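Long-range contacts in SUMO-1 cysteine protease S273R (African swine fever virus pig/Kenya/KEN-50/1950, PDB 6LJB), which probably cleaves the viral pp220 and pp62 polyprotein precursors into core-shell proteins as a cysteine protease and helps to blunt the host immune response: residues A[116-121]-A[194-199]; A[122-127]-A[153-158]. All coordinates share one frame; numbering follows the deposited sequence.

Interaction 1 (A[116-121]-A[194-199]); sequences DFERIH and PGPVIR
Phe117 pushes the far end of its ring against the first turn of helix 195-208. Phe117 CZ lies 3.4 Å from Pro196 CB and about as near the Pro196 carbonyl carbon. The backbone N of Val197 meets the ring at its edge, close to the ring plane. Val197 adds a methyl, with CG2 3.8 Å from Phe117 CE2.

Glu118 runs past the Pro196 ring, its CG 3.9 Å from Pro196 CB, and ends in a salt bridge with Arg199. The guanidinium grips side-on. Arg199 NE gives a fairly straight bond (160°) to Glu118 OE2 at 2.7 Å, in the guanidinium plane and on the syn lone pair. Arg199 NH2 reaches Glu118 OE1 at 3.0 Å, also on the syn side but tilted from both planes. The carboxylate and guanidinium planes are 37° apart. A bend at chi3 of Arg199 folds its guanidinium back, with Gly195 O over one face.

The contact joins the loop after strand 107-109 to the start of helix 195-208. Phe117 and Val197 both touch Leu157 of strand 152-158, and Val197 also packs on Tyr185 of strand 181-186.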
# COMPACT_ATOMS: atom_id res chain seq x y z
N ASP A 116 17.72 -10.46 -1.86
CA ASP A 116 19.06 -10.48 -2.42
C ASP A 116 19.67 -9.08 -2.54
O ASP A 116 20.64 -8.90 -3.29
CB ASP A 116 19.04 -11.15 -3.79
CG ASP A 116 18.22 -12.42 -3.81
OD1 ASP A 116 18.49 -13.33 -2.99
OD2 ASP A 116 17.28 -12.51 -4.63
N PHE A 117 19.13 -8.10 -1.83
CA PHE A 117 19.51 -6.71 -2.07
C PHE A 117 20.95 -6.40 -1.69
O PHE A 117 21.46 -5.34 -2.07
CB PHE A 117 18.56 -5.76 -1.33
CG PHE A 117 18.51 -5.96 0.16
CD1 PHE A 117 19.45 -5.37 0.99
CD2 PHE A 117 17.49 -6.70 0.74
CE1 PHE A 117 19.40 -5.54 2.35
CE2 PHE A 117 17.44 -6.88 2.11
CZ PHE A 117 18.39 -6.30 2.91
N GLU A 118 21.63 -7.29 -0.95
CA GLU A 118 23.05 -7.09 -0.68
C GLU A 118 23.92 -7.47 -1.87
O GLU A 118 25.09 -7.07 -1.92
CB GLU A 118 23.48 -7.90 0.54
CG GLU A 118 23.02 -7.31 1.86
CD GLU A 118 23.67 -7.99 3.05
OE1 GLU A 118 24.24 -9.08 2.88
OE2 GLU A 118 23.60 -7.42 4.17
N ARG A 119 23.39 -8.24 -2.82
CA ARG A 119 24.14 -8.65 -4.00
C ARG A 119 23.47 -8.23 -5.31
O ARG A 119 24.09 -8.39 -6.37
CB ARG A 119 24.35 -10.17 -4.00
CG ARG A 119 24.82 -10.72 -2.66
CD ARG A 119 24.91 -12.23 -2.66
NE ARG A 119 23.70 -12.87 -3.17
CZ ARG A 119 23.65 -13.56 -4.30
NH1 ARG A 119 24.74 -13.72 -5.04
NH2 ARG A 119 22.51 -14.11 -4.69
N ILE A 120 22.24 -7.72 -5.26
CA ILE A 120 21.52 -7.25 -6.44
C ILE A 120 20.97 -5.87 -6.13
O ILE A 120 20.48 -5.62 -5.03
CB ILE A 120 20.39 -8.23 -6.83
CG1 ILE A 120 20.97 -9.57 -7.27
CG2 ILE A 120 19.52 -7.64 -7.93
CD1 ILE A 120 19.92 -10.60 -7.64
N HIS A 121 21.05 -4.97 -7.11
CA HIS A 121 20.57 -3.61 -6.92
C HIS A 121 19.07 -3.59 -6.67
O HIS A 121 18.29 -4.11 -7.48
CB HIS A 121 20.92 -2.74 -8.13
CG HIS A 121 20.52 -1.30 -7.97
ND1 HIS A 121 19.21 -0.88 -7.96
CD2 HIS A 121 21.27 -0.18 -7.82
CE1 HIS A 121 19.17 0.43 -7.81
NE2 HIS A 121 20.41 0.88 -7.72
N PRO A 194 15.90 -11.94 8.33
CA PRO A 194 17.20 -12.52 7.96
C PRO A 194 18.32 -11.50 8.08
O PRO A 194 18.10 -10.31 8.31
CB PRO A 194 16.99 -12.97 6.51
CG PRO A 194 15.92 -12.07 6.00
CD PRO A 194 15.01 -11.81 7.17
N GLY A 195 19.54 -12.00 7.91
CA GLY A 195 20.75 -11.22 8.05
C GLY A 195 20.77 -9.89 7.31
O GLY A 195 21.04 -8.84 7.89
N PRO A 196 20.50 -9.92 5.99
CA PRO A 196 20.53 -8.65 5.23
C PRO A 196 19.58 -7.59 5.77
O PRO A 196 20.00 -6.45 5.98
CB PRO A 196 20.15 -9.11 3.81
CG PRO A 196 20.62 -10.51 3.74
CD PRO A 196 20.37 -11.09 5.11
N VAL A 197 18.31 -7.94 6.00
CA VAL A 197 17.38 -6.99 6.61
C VAL A 197 17.86 -6.61 8.01
O VAL A 197 17.75 -5.46 8.43
CB VAL A 197 15.96 -7.57 6.63
CG1 VAL A 197 15.00 -6.61 7.32
CG2 VAL A 197 15.48 -7.86 5.22
N ILE A 198 18.40 -7.59 8.74
CA ILE A 198 18.95 -7.33 10.07
C ILE A 198 20.09 -6.32 10.00
O ILE A 198 20.26 -5.50 10.91
CB ILE A 198 19.39 -8.66 10.71
CG1 ILE A 198 18.18 -9.56 10.98
CG2 ILE A 198 20.23 -8.44 11.96
CD1 ILE A 198 18.53 -10.98 11.36
N ARG A 199 20.87 -6.33 8.91
CA ARG A 199 21.91 -5.33 8.73
C ARG A 199 21.38 -4.04 8.13
O ARG A 199 21.91 -2.96 8.43
CB ARG A 199 23.04 -5.89 7.86
CG ARG A 199 24.01 -6.78 8.59
CD ARG A 199 25.13 -7.25 7.67
NE ARG A 199 24.64 -8.11 6.60
CZ ARG A 199 24.49 -9.42 6.72
NH1 ARG A 199 24.79 -10.03 7.86
NH2 ARG A 199 24.04 -10.13 5.69

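Interaction 2 (A[122-127]-A[153-158]); sequences YKFNQV and FGCVLN
The ring of Phe124 joins its own short, weakly bonded helix, about 123-126, to Leu157, Cys155 and Phe153 of strand 152-158. The strand belongs to the mixed beta sheet of this Ulp1-type (clan CA) cysteine protease. Phe124 has the most surface buried here, followed by Phe153 and Leu157. The strand alternates in the usual way. Phe153, Cys155 and Leu157 turn toward the short helix, while Val156 points away and packs on helix 232-244.

Phe124 has CG anti to its backbone N (chi1 173°), and this carries the ring toward the strand, where it meets Leu157 and Cys155. Leu157 covers one face of the ring in a CH-pi contact. Leu157 CD1 is 4.0 Å from the centroid of the Phe124 ring, 17° off its normal. Leu157 CD2 comes to 3.9 Å from Phe124 CE2, so both branches of the leucine are used. Cys155 meets the same ring obliquely in a sulfur-aromatic contact, with SG 3.6 Å from Phe124 CD1.

Phe153 reaches the Phe124 ring with its own edge, Phe153 CE2 to Phe124 CE1 at 4.3 Å.

All five touching residues are buried, and the interface is apolar. Trp200 of helix 195-208 stacks on Phe124 and donates from NE1 to its backbone O. Farther along the segment, Val127 brings CG2 obliquely to the Phe153 ring, 4.1 Å from Phe153 CE1.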
# COMPACT_ATOMS: atom_id res chain seq x y z
N TYR A 122 18.67 -2.99 -5.56
CA TYR A 122 17.27 -2.71 -5.26
C TYR A 122 17.19 -1.32 -4.65
O TYR A 122 18.04 -0.94 -3.85
CB TYR A 122 16.67 -3.74 -4.30
CG TYR A 122 16.21 -5.02 -4.96
CD1 TYR A 122 14.92 -5.15 -5.44
CD2 TYR A 122 17.07 -6.10 -5.11
CE1 TYR A 122 14.49 -6.31 -6.05
CE2 TYR A 122 16.65 -7.27 -5.72
CZ TYR A 122 15.36 -7.37 -6.18
OH TYR A 122 14.93 -8.53 -6.79
N LYS A 123 16.15 -0.57 -5.04
CA LYS A 123 15.94 0.76 -4.47
C LYS A 123 15.90 0.72 -2.95
O LYS A 123 16.30 1.68 -2.29
CB LYS A 123 14.65 1.36 -5.03
CG LYS A 123 14.35 2.78 -4.56
CD LYS A 123 15.29 3.79 -5.21
CE LYS A 123 14.87 5.21 -4.88
NZ LYS A 123 13.46 5.48 -5.29
N PHE A 124 15.44 -0.40 -2.38
CA PHE A 124 15.36 -0.55 -0.93
C PHE A 124 16.74 -0.41 -0.29
O PHE A 124 16.90 0.29 0.71
CB PHE A 124 14.72 -1.89 -0.60
CG PHE A 124 14.74 -2.24 0.86
CD1 PHE A 124 13.81 -1.69 1.73
CD2 PHE A 124 15.68 -3.13 1.36
CE1 PHE A 124 13.82 -2.02 3.07
CE2 PHE A 124 15.69 -3.46 2.70
CZ PHE A 124 14.76 -2.90 3.56
N ASN A 125 17.74 -1.08 -0.85
CA ASN A 125 19.09 -1.03 -0.29
C ASN A 125 19.86 0.21 -0.73
O ASN A 125 20.95 0.46 -0.20
CB ASN A 125 19.87 -2.29 -0.69
CG ASN A 125 21.07 -2.53 0.20
OD1 ASN A 125 21.16 -1.99 1.31
ND2 ASN A 125 22.01 -3.35 -0.27
N GLN A 126 19.33 0.99 -1.67
CA GLN A 126 20.04 2.17 -2.16
C GLN A 126 19.58 3.47 -1.51
O GLN A 126 20.31 4.46 -1.58
CB GLN A 126 19.88 2.29 -3.68
CG GLN A 126 20.36 1.08 -4.44
CD GLN A 126 21.74 0.63 -4.02
OE1 GLN A 126 21.95 -0.53 -3.66
NE2 GLN A 126 22.70 1.54 -4.08
N VAL A 127 18.41 3.48 -0.87
CA VAL A 127 17.93 4.71 -0.25
C VAL A 127 18.81 5.08 0.94
O VAL A 127 19.46 4.23 1.57
CB VAL A 127 16.46 4.60 0.17
CG1 VAL A 127 15.56 4.44 -1.05
CG2 VAL A 127 16.27 3.45 1.15
N PHE A 153 8.45 5.86 6.18
CA PHE A 153 9.03 5.05 5.11
C PHE A 153 8.39 3.67 5.15
O PHE A 153 8.25 3.09 6.23
CB PHE A 153 10.55 4.95 5.27
CG PHE A 153 11.21 4.05 4.26
CD1 PHE A 153 11.64 4.55 3.04
CD2 PHE A 153 11.42 2.71 4.53
CE1 PHE A 153 12.25 3.73 2.11
CE2 PHE A 153 12.03 1.89 3.61
CZ PHE A 153 12.45 2.40 2.40
N GLY A 154 8.01 3.16 3.99
CA GLY A 154 7.36 1.87 3.92
C GLY A 154 7.79 1.01 2.75
O GLY A 154 7.91 1.51 1.62
N CYS A 155 8.03 -0.27 3.00
CA CYS A 155 8.43 -1.20 1.95
C CYS A 155 7.96 -2.60 2.32
O CYS A 155 7.81 -2.93 3.50
CB CYS A 155 9.94 -1.20 1.73
SG CYS A 155 10.50 -2.21 0.34
N VAL A 156 7.72 -3.42 1.30
CA VAL A 156 7.31 -4.80 1.48
C VAL A 156 8.27 -5.68 0.70
O VAL A 156 8.46 -5.49 -0.51
CB VAL A 156 5.86 -5.04 1.01
CG1 VAL A 156 5.48 -6.49 1.20
CG2 VAL A 156 4.90 -4.13 1.77
N LEU A 157 8.88 -6.65 1.38
CA LEU A 157 9.89 -7.52 0.79
C LEU A 157 9.39 -8.96 0.73
O LEU A 157 8.46 -9.35 1.43
CB LEU A 157 11.20 -7.46 1.58
CG LEU A 157 12.10 -6.23 1.45
CD1 LEU A 157 11.57 -5.07 2.28
CD2 LEU A 157 13.52 -6.57 1.85
N ASN A 158 10.05 -9.74 -0.12
CA ASN A 158 9.82 -11.17 -0.23
C ASN A 158 10.98 -11.90 0.43
O ASN A 158 12.15 -11.63 0.13
CB ASN A 158 9.68 -11.60 -1.69
CG ASN A 158 9.26 -13.05 -1.84
OD1 ASN A 158 9.27 -13.83 -0.89
ND2 ASN A 158 8.89 -13.43 -3.06

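Interaction 2 is nested inside the chain loop closed by interaction 1, and their centres are 10 Å apart. The two meet directly. Phe117 and Phe124 pack edge-to-face, with Phe117 CE2 3.9 Å from Phe124 CE2. The backbone O of Phe117 probably accepts a hydrogen bond from Asn125 ND2 at 2.7 Å. Leu157 of interaction 2 also borders interaction 1. Neither contact includes the inferred catalytic residues His168, Asn187 and Cys232. The side chain of Val197 is about 9 Å from that of Asn187, and the side chain of Leu157 is about 9 Å from that of His168. Helix 232-244, on which Val156 packs, starts at the inferred nucleophile Cys232.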